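Local coordinates for protein N-acetyltransferase (PDB 6GTQ) that probably transfers an acetyl group from acetyl-coenzyme A to an amino group of its substrate, as enzymes of the GNAT family do, at residues A[8-13]-A[57-62]; A[21-24]-A[30-33]; A[142-147]-A[161-166]. The protein carries 1 engineered substitution. One frame throughout, in Å; residues are numbered along the deposited sequence.

Contact 1 of 3, residues A[8-13]-A[57-62]; sequences TIEILT and PERQVL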
ATOM      1  N   THR A   8       7.995  13.856  -5.013  1.00 71.19           N
ATOM      2  CA  THR A   8       7.936  13.606  -3.558  1.00 68.15           C
ATOM      3  C   THR A   8       6.709  12.762  -3.179  1.00 66.05           C
ATOM      4  O   THR A   8       5.700  12.804  -3.882  1.00 63.76           O
ATOM      5  CB  THR A   8       7.927  14.905  -2.722  1.00 77.98           C
ATOM      6  OG1 THR A   8       6.833  15.729  -3.111  1.00 80.88           O
ATOM      7  CG2 THR A   8       9.237  15.673  -2.783  1.00 81.22           C
ATOM      8  N   ILE A   9       6.799  12.004  -2.061  1.00 60.36           N
ATOM      9  CA  ILE A   9       5.678  11.230  -1.505  1.00 56.99           C
ATOM     10  C   ILE A   9       5.301  11.872  -0.179  1.00 59.73           C
ATOM     11  O   ILE A   9       6.139  11.990   0.718  1.00 60.22           O
ATOM     12  CB  ILE A   9       5.891   9.698  -1.352  1.00 58.70           C
ATOM     13  CG1 ILE A   9       6.503   9.064  -2.615  1.00 60.00           C
ATOM     14  CG2 ILE A   9       4.562   9.019  -0.974  1.00 57.01           C
ATOM     15  CD1 ILE A   9       7.267   7.757  -2.370  1.00 62.96           C
ATOM     16  N   GLU A  10       4.050  12.311  -0.070  1.00 54.48           N
ATOM     17  CA  GLU A  10       3.534  12.960   1.125  1.00 53.06           C
ATOM     18  C   GLU A  10       2.075  12.593   1.351  1.00 54.11           C
ATOM     19  O   GLU A  10       1.368  12.270   0.401  1.00 53.77           O
ATOM     20  CB  GLU A  10       3.710  14.495   1.035  1.00 55.96           C
ATOM     21  CG  GLU A  10       2.989  15.152  -0.138  1.00 68.63           C
ATOM     22  CD  GLU A  10       3.008  16.667  -0.213  1.00 94.44           C
ATOM     23  OE1 GLU A  10       1.921  17.264  -0.398  1.00 88.70           O
ATOM     24  OE2 GLU A  10       4.109  17.257  -0.110  1.00 94.81           O
ATOM     25  N   ILE A  11       1.622  12.658   2.607  1.00 49.47           N
ATOM     26  CA  ILE A  11       0.220  12.442   2.961  1.00 47.94           C
ATOM     27  C   ILE A  11      -0.555  13.663   2.448  1.00 53.84           C
ATOM     28  O   ILE A  11      -0.008  14.770   2.447  1.00 54.95           O
ATOM     29  CB  ILE A  11       0.025  12.178   4.491  1.00 49.99           C
ATOM     30  CG1 ILE A  11      -1.440  11.793   4.809  1.00 49.54           C
ATOM     31  CG2 ILE A  11       0.546  13.336   5.398  1.00 50.72           C
ATOM     32  CD1 ILE A  11      -1.640  11.044   6.055  1.00 53.54           C
ATOM     33  N   LEU A  12      -1.794  13.456   1.975  1.00 50.90           N
ATOM     34  CA  LEU A  12      -2.657  14.521   1.467  1.00 51.87           C
ATOM     35  C   LEU A  12      -2.731  15.652   2.494  1.00 57.91           C
ATOM     36  O   LEU A  12      -2.934  15.373   3.666  1.00 56.54           O
ATOM     37  CB  LEU A  12      -4.058  13.954   1.160  1.00 51.58           C
ATOM     38  CG  LEU A  12      -4.970  14.820   0.285  1.00 56.93           C
ATOM     39  CD1 LEU A  12      -4.709  14.580  -1.183  1.00 57.80           C
ATOM     40  CD2 LEU A  12      -6.419  14.553   0.580  1.00 58.56           C
ATOM     41  N   THR A  13      -2.464  16.901   2.074  1.00 58.78           N
ATOM     42  CA  THR A  13      -2.468  18.075   2.965  1.00 60.91           C
ATOM     43  C   THR A  13      -3.875  18.673   3.054  1.00 67.82           C
ATOM     44  O   THR A  13      -4.442  19.082   2.040  1.00 68.70           O
ATOM     45  CB  THR A  13      -1.375  19.086   2.565  1.00 70.02           C
ATOM     46  OG1 THR A  13      -0.140  18.401   2.345  1.00 68.49           O
ATOM     47  CG2 THR A  13      -1.176  20.184   3.603  1.00 71.40           C
ATOM     48  N   PRO A  57       4.348  24.303  -6.671  1.00 81.96           N
ATOM     49  CA  PRO A  57       3.164  24.857  -5.982  1.00 79.98           C
ATOM     50  C   PRO A  57       1.850  24.305  -6.566  1.00 81.07           C
ATOM     51  O   PRO A  57       0.878  24.162  -5.826  1.00 78.59           O
ATOM     52  CB  PRO A  57       3.303  26.372  -6.189  1.00 84.31           C
ATOM     53  CG  PRO A  57       4.718  26.590  -6.619  1.00 91.12           C
ATOM     54  CD  PRO A  57       5.092  25.367  -7.376  1.00 86.34           C
ATOM     55  N   GLU A  58       1.920  23.904  -7.823  1.00 77.96           N
ATOM     56  CA  GLU A  58       0.824  23.368  -8.590  1.00 76.42           C
ATOM     57  C   GLU A  58       0.374  21.993  -8.141  1.00 76.90           C
ATOM     58  O   GLU A  58      -0.733  21.594  -8.404  1.00 76.54           O
ATOM     59  CB  GLU A  58       1.229  23.340 -10.050  1.00 30.00           C
ATOM     60  CG  GLU A  58       1.457  24.714 -10.663  1.00 30.00           C
ATOM     61  CD  GLU A  58       2.771  25.389 -10.280  1.00 30.00           C
ATOM     62  OE1 GLU A  58       3.535  24.848  -9.480  1.00 30.00           O
ATOM     63  OE2 GLU A  58       3.058  26.473 -10.800  1.00 30.00           O
ATOM     64  N   ARG A  59       1.262  21.266  -7.490  1.00 71.30           N
ATOM     65  CA  ARG A  59       1.001  19.924  -6.928  1.00 67.84           C
ATOM     66  C   ARG A  59       0.439  18.858  -7.885  1.00 68.82           C
ATOM     67  O   ARG A  59      -0.595  18.256  -7.600  1.00 67.40           O
ATOM     68  CB  ARG A  59       0.093  20.033  -5.700  1.00 66.35           C
ATOM     69  CG  ARG A  59       0.764  20.644  -4.481  1.00 77.04           C
ATOM     70  CD  ARG A  59       1.714  19.659  -3.821  1.00 90.82           C
ATOM     71  NE  ARG A  59       2.653  20.329  -2.926  1.00 99.11           N
ATOM     72  CZ  ARG A  59       3.920  19.962  -2.762  1.00113.40           C
ATOM     73  NH1 ARG A  59       4.703  20.629  -1.927  1.00 99.60           N
ATOM     74  NH2 ARG A  59       4.403  18.927  -3.434  1.00100.28           N
ATOM     75  N   GLN A  60       1.111  18.633  -9.011  1.00 64.60           N
ATOM     76  CA  GLN A  60       0.625  17.693 -10.026  1.00 63.92           C
ATOM     77  C   GLN A  60       0.808  16.234  -9.555  1.00 64.57           C
ATOM     78  O   GLN A  60       1.938  15.757  -9.421  1.00 64.53           O
ATOM     79  CB  GLN A  60       1.344  17.943 -11.357  1.00 68.39           C
ATOM     80  CG  GLN A  60       0.815  17.118 -12.522  1.00 92.62           C
ATOM     81  CD  GLN A  60       1.427  17.507 -13.848  1.00119.09           C
ATOM     82  OE1 GLN A  60       2.201  18.469 -13.949  1.00115.35           O
ATOM     83  NE2 GLN A  60       1.104  16.752 -14.896  1.00111.86           N
ATOM     84  N   VAL A  61      -0.310  15.540  -9.292  1.00 57.64           N
ATOM     85  CA  VAL A  61      -0.325  14.159  -8.801  1.00 54.79           C
ATOM     86  C   VAL A  61      -0.025  13.168  -9.916  1.00 58.64           C
ATOM     87  O   VAL A  61      -0.751  13.128 -10.914  1.00 60.14           O
ATOM     88  CB  VAL A  61      -1.637  13.828  -8.036  1.00 56.03           C
ATOM     89  CG1 VAL A  61      -1.704  12.349  -7.639  1.00 54.14           C
ATOM     90  CG2 VAL A  61      -1.782  14.723  -6.810  1.00 54.64           C
ATOM     91  N   LEU A  62       1.033  12.357  -9.728  1.00 52.91           N
ATOM     92  CA  LEU A  62       1.459  11.340 -10.687  1.00 53.83           C
ATOM     93  C   LEU A  62       1.396   9.916 -10.108  1.00 56.47           C
ATOM     94  O   LEU A  62       2.022   8.991 -10.622  1.00 57.28           O
ATOM     95  CB  LEU A  62       2.854  11.668 -11.270  1.00 55.54           C
ATOM     96  CG  LEU A  62       2.943  12.899 -12.197  1.00 61.53           C
ATOM     97  CD1 LEU A  62       4.374  13.229 -12.513  1.00 63.27           C
ATOM     98  CD2 LEU A  62       2.145  12.711 -13.479  1.00 63.24           C
TER
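Charge attraction between Glu-10 and Arg-59 spans the gap here, with one carboxylate oxygen over the face of the guanidinium rather than opposite its N-H groups. Glu-10 OE2 sits 3.6 Å above the plane of the guanidinium, displaced toward the rim, and comes to 3.7 Å from Arg-59 NH2. The salt bridge is long and rests on charge alone, since the oxygen lies well out of the guanidinium plane and no N-H points at it. Nor are the two flat groups stacked: their planes are inclined by 42°. The second oxygen, Glu-10 OE1, approaches the inner end of the group, 4.0 Å from Arg-59 NE, while the hydroxyl of Tyr-18 hydrogen-bonds to it and so helps to fix the rotation of the carboxylate.

The two chains reach this position by different routes. Glu-10 points from its backbone toward the other segment, with CG between its own N and carbonyl carbon (chi1 60°), and runs extended from there. Arg-59 starts out along the gap and then bends at chi2 (-75°), which swings the guanidinium over to the acidic partner. Thr-8 completes the group, its side chain crossing that of Arg-59 at about a right angle; Thr-8 OG1 is 4.0 Å from Arg-59 NH2, too far for more than loose contact.

Cys-53, on the strand between, lies against Arg-59, and Thr-8 and Glu-10 pair with strand 48-53 through their backbones. The arrangement is a surface ion pair reaching across the intervening strand 48-53, from the edge strand 8-11 to the loop of the hairpin formed by strands 48-53 and 61-74, within the antiparallel N-terminal part of a GNAT sheet.

Contact 2 of 3, residues A[21-24]-A[30-33]; sequences QRFD and LNLF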
ATOM      1  N   GLN A  21      -7.135  16.280 -12.316  1.00 67.09           N
ATOM      2  CA  GLN A  21      -7.873  16.018 -13.560  1.00 70.17           C
ATOM      3  C   GLN A  21      -7.084  15.316 -14.672  1.00 76.34           C
ATOM      4  O   GLN A  21      -7.643  14.440 -15.335  1.00 77.61           O
ATOM      5  CB  GLN A  21      -8.515  17.306 -14.108  1.00 73.71           C
ATOM      6  CG  GLN A  21      -9.728  17.809 -13.296  1.00 92.98           C
ATOM      7  CD  GLN A  21     -10.877  16.825 -13.127  1.00109.75           C
ATOM      8  OE1 GLN A  21     -11.484  16.726 -12.052  1.00100.28           O
ATOM      9  NE2 GLN A  21     -11.214  16.084 -14.176  1.00106.64           N
ATOM     10  N   ARG A  22      -5.806  15.686 -14.871  1.00 73.48           N
ATOM     11  CA  ARG A  22      -4.952  15.112 -15.913  1.00 75.28           C
ATOM     12  C   ARG A  22      -4.503  13.660 -15.659  1.00 75.64           C
ATOM     13  O   ARG A  22      -4.144  12.980 -16.621  1.00 77.85           O
ATOM     14  CB  ARG A  22      -3.735  16.015 -16.162  1.00 78.74           C
ATOM     15  N   PHE A  23      -4.519  13.191 -14.384  1.00 67.24           N
ATOM     16  CA  PHE A  23      -4.084  11.847 -13.972  1.00 64.55           C
ATOM     17  C   PHE A  23      -4.718  10.714 -14.785  1.00 71.41           C
ATOM     18  O   PHE A  23      -5.935  10.709 -14.992  1.00 72.42           O
ATOM     19  CB  PHE A  23      -4.298  11.627 -12.457  1.00 61.95           C
ATOM     20  CG  PHE A  23      -3.799  10.299 -11.909  1.00 60.67           C
ATOM     21  CD1 PHE A  23      -2.493  10.161 -11.455  1.00 61.21           C
ATOM     22  CD2 PHE A  23      -4.649   9.200 -11.816  1.00 61.18           C
ATOM     23  CE1 PHE A  23      -2.036   8.940 -10.958  1.00 60.45           C
ATOM     24  CE2 PHE A  23      -4.186   7.979 -11.322  1.00 62.10           C
ATOM     25  CZ  PHE A  23      -2.885   7.860 -10.891  1.00 59.06           C
ATOM     26  N   ASP A  24      -3.871   9.764 -15.245  1.00 68.70           N
ATOM     27  CA  ASP A  24      -4.248   8.586 -16.026  1.00 70.26           C
ATOM     28  C   ASP A  24      -3.330   7.407 -15.742  1.00 73.38           C
ATOM     29  O   ASP A  24      -2.168   7.426 -16.129  1.00 74.50           O
ATOM     30  CB  ASP A  24      -4.368   8.890 -17.541  1.00 75.69           C
ATOM     31  CG  ASP A  24      -5.053   7.811 -18.384  1.00 88.68           C
ATOM     32  OD1 ASP A  24      -5.489   6.782 -17.810  1.00 88.08           O
ATOM     33  OD2 ASP A  24      -5.154   7.996 -19.617  1.00 98.97           O
ATOM     34  N   LEU A  30      -9.778   3.693 -10.806  1.00 65.68           N
ATOM     35  CA  LEU A  30      -8.763   4.352  -9.981  1.00 62.35           C
ATOM     36  C   LEU A  30      -8.622   5.843 -10.287  1.00 65.97           C
ATOM     37  O   LEU A  30      -8.202   6.605  -9.422  1.00 64.27           O
ATOM     38  CB  LEU A  30      -7.409   3.631 -10.106  1.00 61.81           C
ATOM     39  CG  LEU A  30      -7.342   2.204  -9.550  1.00 65.28           C
ATOM     40  CD1 LEU A  30      -6.029   1.539  -9.909  1.00 65.46           C
ATOM     41  CD2 LEU A  30      -7.556   2.182  -8.044  1.00 63.37           C
ATOM     42  N   ASN A  31      -9.004   6.248 -11.481  1.00 64.43           N
ATOM     43  CA  ASN A  31      -8.942   7.628 -11.907  1.00 63.80           C
ATOM     44  C   ASN A  31     -10.068   8.398 -11.269  1.00 66.35           C
ATOM     45  O   ASN A  31      -9.855   9.417 -10.694  1.00 65.66           O
ATOM     46  CB  ASN A  31      -9.115   7.701 -13.409  1.00 30.00           C
ATOM     47  CG  ASN A  31      -7.875   7.331 -14.175  1.00 30.00           C
ATOM     48  OD1 ASN A  31      -6.788   7.270 -13.658  1.00 30.00           O
ATOM     49  ND2 ASN A  31      -8.054   7.102 -15.440  1.00 30.00           N
ATOM     50  N   LEU A  32     -11.279   7.903 -11.423  1.00 63.27           N
ATOM     51  CA  LEU A  32     -12.482   8.488 -10.869  1.00 62.73           C
ATOM     52  C   LEU A  32     -12.437   8.526  -9.372  1.00 62.35           C
ATOM     53  O   LEU A  32     -12.918   9.496  -8.792  1.00 62.42           O
ATOM     54  CB  LEU A  32     -13.719   7.749 -11.378  1.00 65.65           C
ATOM     55  CG  LEU A  32     -14.158   8.134 -12.788  1.00 74.09           C
ATOM     56  CD1 LEU A  32     -14.925   7.006 -13.444  1.00 77.63           C
ATOM     57  CD2 LEU A  32     -14.964   9.434 -12.788  1.00 76.31           C
ATOM     58  N   PHE A  33     -11.801   7.523  -8.731  1.00 54.90           N
ATOM     59  CA  PHE A  33     -11.675   7.558  -7.281  1.00 50.96           C
ATOM     60  C   PHE A  33     -10.844   8.775  -6.864  1.00 53.82           C
ATOM     61  O   PHE A  33     -11.214   9.466  -5.918  1.00 53.53           O
ATOM     62  CB  PHE A  33     -11.104   6.254  -6.693  1.00 50.56           C
ATOM     63  CG  PHE A  33     -11.036   6.312  -5.182  1.00 49.27           C
ATOM     64  CD1 PHE A  33     -12.186   6.177  -4.413  1.00 51.80           C
ATOM     65  CD2 PHE A  33      -9.835   6.582  -4.533  1.00 48.76           C
ATOM     66  CE1 PHE A  33     -12.135   6.298  -3.023  1.00 50.92           C
ATOM     67  CE2 PHE A  33      -9.785   6.696  -3.143  1.00 49.74           C
ATOM     68  CZ  PHE A  33     -10.936   6.548  -2.398  1.00 48.34           C
TER
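Asn-31 reaches out from its helix to meet Phe-23 with one end of its amide and Asp-24 with the other, and the two halves of this contact differ in quality. The close half belongs to the carbonyl oxygen. Asn-31 OD1 lies 3.4 Å from Phe-23 CD2 and 3.6 Å from Phe-23 CE2, meeting the CD2-CE2 part of the ring obliquely, with the amide plane turned 88° from the ring plane. Phe-23 points toward the helix from its backbone, and with CG opposite the backbone N (chi1 -176°) the buried ring is brought to the amide oxygen. Asn-31 OD1 also accepts a weak hydrogen bond from the backbone N of Cys-25, which helps to hold the amide in this orientation.

The loose half lies on the amide nitrogen. Asn-31 ND2 approaches Asp-24 OD1 to 3.5 Å, but the carboxylate and amide planes are 74° apart and the pair amounts to polar proximity alone. Asp-24 leaves its backbone heading away from the helix, and the carboxylate only partly makes up the distance. Its OD1 is engaged by the backbone N of Gly-26, in an Asx turn that leads into the helix, and has a long, weak ion pair with Arg-103. This side is partly exposed, whereas the phenylalanine is enclosed.

Among its neighbours, Phe-23 packs on Leu-34 of the same helix 28-36 and on Ala-100 of strand 90-101, while the backbone of Asp-24 pairs with Arg-103. The loop 21-24 thus packs against helix 28-36 on one hand and the end of strand 90-101, with Asp-102 and Arg-103 just after it, on the other.

Contact 3 of 3, residues A[142-147]-A[161-166]; sequences KAHTFF and NALFFP. Engineered in segment 142-147: Phe-147 (natural residue Tyr).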
ATOM      1  N   LYS A 142      -2.344  -8.760 -13.046  1.00 85.18           N
ATOM      2  CA  LYS A 142      -1.155  -7.912 -13.216  1.00 84.31           C
ATOM      3  C   LYS A 142      -0.664  -7.328 -11.881  1.00 84.75           C
ATOM      4  O   LYS A 142       0.547  -7.218 -11.664  1.00 84.05           O
ATOM      5  CB  LYS A 142      -1.418  -6.790 -14.237  1.00 87.75           C
ATOM      6  N   ALA A 143      -1.608  -6.957 -10.995  1.00 78.63           N
ATOM      7  CA  ALA A 143      -1.320  -6.409  -9.674  1.00 75.11           C
ATOM      8  C   ALA A 143      -0.936  -7.537  -8.726  1.00 78.36           C
ATOM      9  O   ALA A 143      -0.044  -7.351  -7.898  1.00 76.48           O
ATOM     10  CB  ALA A 143      -2.533  -5.661  -9.134  1.00 74.16           C
ATOM     11  N   HIS A 144      -1.578  -8.693  -8.873  1.00 75.55           N
ATOM     12  CA  HIS A 144      -1.306  -9.861  -8.037  1.00 74.68           C
ATOM     13  C   HIS A 144       0.130 -10.328  -8.232  1.00 77.12           C
ATOM     14  O   HIS A 144       0.821 -10.674  -7.281  1.00 75.47           O
ATOM     15  CB  HIS A 144      -2.278 -10.981  -8.395  1.00 78.11           C
ATOM     16  CG  HIS A 144      -2.321 -12.092  -7.396  1.00 81.51           C
ATOM     17  ND1 HIS A 144      -3.229 -12.125  -6.360  1.00 85.45           N
ATOM     18  CD2 HIS A 144      -1.580 -13.219  -7.282  1.00 81.56           C
ATOM     19  CE1 HIS A 144      -3.039 -13.221  -5.647  1.00 83.97           C
ATOM     20  NE2 HIS A 144      -2.044 -13.902  -6.185  1.00 82.09           N
ATOM     21  N   THR A 145       0.565 -10.335  -9.483  1.00 74.77           N
ATOM     22  CA  THR A 145       1.934 -10.695  -9.857  1.00 75.05           C
ATOM     23  C   THR A 145       2.902  -9.641  -9.265  1.00 74.30           C
ATOM     24  O   THR A 145       3.926 -10.012  -8.679  1.00 73.63           O
ATOM     25  CB  THR A 145       2.024 -10.862 -11.392  1.00 85.39           C
ATOM     26  OG1 THR A 145       1.103 -11.880 -11.801  1.00 85.95           O
ATOM     27  CG2 THR A 145       3.430 -11.207 -11.877  1.00 85.33           C
ATOM     28  N   PHE A 146       2.552  -8.340  -9.389  1.00 67.15           N
ATOM     29  CA  PHE A 146       3.337  -7.225  -8.853  1.00 64.37           C
ATOM     30  C   PHE A 146       3.534  -7.350  -7.334  1.00 65.81           C
ATOM     31  O   PHE A 146       4.658  -7.198  -6.851  1.00 66.34           O
ATOM     32  CB  PHE A 146       2.691  -5.872  -9.221  1.00 64.84           C
ATOM     33  CG  PHE A 146       3.225  -4.677  -8.467  1.00 63.59           C
ATOM     34  CD1 PHE A 146       4.429  -4.086  -8.830  1.00 67.59           C
ATOM     35  CD2 PHE A 146       2.513  -4.130  -7.405  1.00 61.57           C
ATOM     36  CE1 PHE A 146       4.919  -2.977  -8.130  1.00 66.38           C
ATOM     37  CE2 PHE A 146       3.012  -3.035  -6.701  1.00 62.29           C
ATOM     38  CZ  PHE A 146       4.203  -2.457  -7.077  1.00 61.53           C
ATOM     39  N   PHE A 147       2.448  -7.627  -6.589  1.00 59.09           N
ATOM     40  CA  PHE A 147       2.527  -7.770  -5.141  1.00 55.86           C
ATOM     41  C   PHE A 147       3.301  -9.023  -4.737  1.00 60.42           C
ATOM     42  O   PHE A 147       4.067  -8.951  -3.779  1.00 59.03           O
ATOM     43  CB  PHE A 147       1.147  -7.664  -4.474  1.00 55.66           C
ATOM     44  CG  PHE A 147       0.614  -6.246  -4.496  1.00 55.22           C
ATOM     45  CD1 PHE A 147       1.312  -5.211  -3.878  1.00 56.31           C
ATOM     46  CD2 PHE A 147      -0.594  -5.949  -5.117  1.00 57.62           C
ATOM     47  CE1 PHE A 147       0.833  -3.900  -3.918  1.00 56.49           C
ATOM     48  CE2 PHE A 147      -1.078  -4.639  -5.151  1.00 59.50           C
ATOM     49  CZ  PHE A 147      -0.356  -3.620  -4.562  1.00 56.24           C
ATOM     50  N   ASN A 161      -8.161 -12.114  -3.500  1.00 74.29           N
ATOM     51  CA  ASN A 161      -7.750 -10.761  -3.885  1.00 71.80           C
ATOM     52  C   ASN A 161      -6.863 -10.078  -2.844  1.00 70.34           C
ATOM     53  O   ASN A 161      -6.453  -8.934  -3.047  1.00 69.07           O
ATOM     54  CB  ASN A 161      -8.972  -9.886  -4.227  1.00 74.22           C
ATOM     55  CG  ASN A 161      -9.780 -10.363  -5.414  1.00102.26           C
ATOM     56  OD1 ASN A 161     -10.973 -10.656  -5.297  1.00 98.83           O
ATOM     57  ND2 ASN A 161      -9.156 -10.442  -6.586  1.00 95.26           N
ATOM     58  N   ALA A 162      -6.571 -10.767  -1.733  1.00 64.07           N
ATOM     59  CA  ALA A 162      -5.722 -10.231  -0.673  1.00 60.36           C
ATOM     60  C   ALA A 162      -4.362 -10.926  -0.607  1.00 60.97           C
ATOM     61  O   ALA A 162      -4.250 -12.126  -0.864  1.00 61.25           O
ATOM     62  CB  ALA A 162      -6.431 -10.303   0.673  1.00 60.56           C
ATOM     63  N   LEU A 163      -3.327 -10.142  -0.299  1.00 54.53           N
ATOM     64  CA  LEU A 163      -1.950 -10.596  -0.130  1.00 53.38           C
ATOM     65  C   LEU A 163      -1.442 -10.025   1.187  1.00 55.41           C
ATOM     66  O   LEU A 163      -1.787  -8.885   1.535  1.00 54.10           O
ATOM     67  CB  LEU A 163      -1.049 -10.150  -1.285  1.00 53.34           C
ATOM     68  CG  LEU A 163      -1.331 -10.763  -2.639  1.00 59.28           C
ATOM     69  CD1 LEU A 163      -1.942  -9.732  -3.569  1.00 59.14           C
ATOM     70  CD2 LEU A 163      -0.067 -11.350  -3.235  1.00 61.59           C
ATOM     71  N   PHE A 164      -0.637 -10.807   1.921  1.00 50.61           N
ATOM     72  CA  PHE A 164      -0.145 -10.397   3.233  1.00 48.74           C
ATOM     73  C   PHE A 164       1.376 -10.240   3.345  1.00 52.05           C
ATOM     74  O   PHE A 164       2.127 -11.081   2.849  1.00 52.55           O
ATOM     75  CB  PHE A 164      -0.661 -11.367   4.314  1.00 50.54           C
ATOM     76  CG  PHE A 164      -0.183 -11.070   5.714  1.00 51.02           C
ATOM     77  CD1 PHE A 164      -0.653  -9.962   6.406  1.00 52.62           C
ATOM     78  CD2 PHE A 164       0.742 -11.898   6.341  1.00 53.22           C
ATOM     79  CE1 PHE A 164      -0.221  -9.697   7.706  1.00 52.69           C
ATOM     80  CE2 PHE A 164       1.197 -11.613   7.628  1.00 54.80           C
ATOM     81  CZ  PHE A 164       0.707 -10.518   8.304  1.00 51.94           C
ATOM     82  N   PHE A 165       1.810  -9.180   4.064  1.00 46.30           N
ATOM     83  CA  PHE A 165       3.207  -8.913   4.384  1.00 45.34           C
ATOM     84  C   PHE A 165       3.350  -8.601   5.894  1.00 48.33           C
ATOM     85  O   PHE A 165       2.748  -7.636   6.376  1.00 47.13           O
ATOM     86  CB  PHE A 165       3.778  -7.791   3.518  1.00 46.53           C
ATOM     87  CG  PHE A 165       5.270  -7.874   3.305  1.00 48.70           C
ATOM     88  CD1 PHE A 165       5.819  -8.844   2.474  1.00 52.80           C
ATOM     89  CD2 PHE A 165       6.126  -6.962   3.911  1.00 49.81           C
ATOM     90  CE1 PHE A 165       7.196  -8.907   2.266  1.00 54.87           C
ATOM     91  CE2 PHE A 165       7.500  -7.002   3.670  1.00 53.16           C
ATOM     92  CZ  PHE A 165       8.027  -7.977   2.858  1.00 52.98           C
ATOM     93  N   PRO A 166       4.102  -9.423   6.666  1.00 44.89           N
ATOM     94  CA  PRO A 166       4.223  -9.159   8.112  1.00 44.53           C
ATOM     95  C   PRO A 166       5.103  -7.960   8.471  1.00 48.42           C
ATOM     96  O   PRO A 166       5.965  -7.574   7.690  1.00 47.36           O
ATOM     97  CB  PRO A 166       4.770 -10.479   8.685  1.00 47.14           C
ATOM     98  CG  PRO A 166       4.871 -11.423   7.533  1.00 52.12           C
ATOM     99  CD  PRO A 166       4.865 -10.622   6.278  1.00 47.37           C
TER
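Apolar contact dominates this meeting of helix and strand, and Leu-163 carries the strand's share of it. Leu-163 CD1 lies 3.8 Å from Phe-147 CB, while Leu-163 CD2 stands 4.1 Å from the same carbon, so both branches bear on the base of the phenylalanine. Phe-147, an engineered residue in place of the native tyrosine, points toward the strand from its backbone, but its ring turns off elsewhere: with CG on the side of the backbone N (chi1 -72°), the ring meets Leu-163 CD1 only obliquely. One face of that ring is covered over its centre by Phe-146 CD2, and Phe-152 meets it edge-to-face.

This helix-on-strand packing belongs to the C-terminal half of the GNAT fold. Strand 133-137 leads into helix 141-149, and the later strand 162-166 inserts between strands 133-137 and 153-154, antiparallel to both. Leu-163 accordingly also touches Val-136 and Pro-154 on the strands flanking it.

Contact with a polar ring forms the second kind. His-144, with CG opposite its backbone N (chi1 -166°), brings its imidazole obliquely across the leucine, one face toward Leu-163 CD2, which lies 4.3 Å above the ring plane, shifted toward the rim. Leu-163 CD1 comes to 3.9 Å from His-144 ND1 and thus touches both the imidazole and Phe-147 CB.

Backbone hydrogen bonds, the third kind, hold each partner in its own element rather than linking the two: within the helix, Phe-147 N bonds to Ala-143 O at 2.8 Å, and the strand pairs with its neighbour 133-137, Leu-163 with Val-136.

Contacts 1 and 2 form one neighbourhood: their centres lie 14 Å apart, contact 2 is nested within the chain loop that contact 1 closes, and the ring of Phe-23 packs on the backbone of Val-61 and Leu-62. Contact 3 follows both in sequence, about 25 Å from contact 1 and 22 Å from contact 2 between centres. Contacts 1 and 3 reach the same mixed sheet on opposite sides of the chain's centre. Segments 8-13 and 57-62 lie on or beside its N-terminal strands, whereas 161-166 lies among the C-terminal ones. The parallel neighbours 90-101 and 133-137 lie between these halves; in GNAT enzymes acetyl-coenzyme A generally binds where the corresponding strands splay apart.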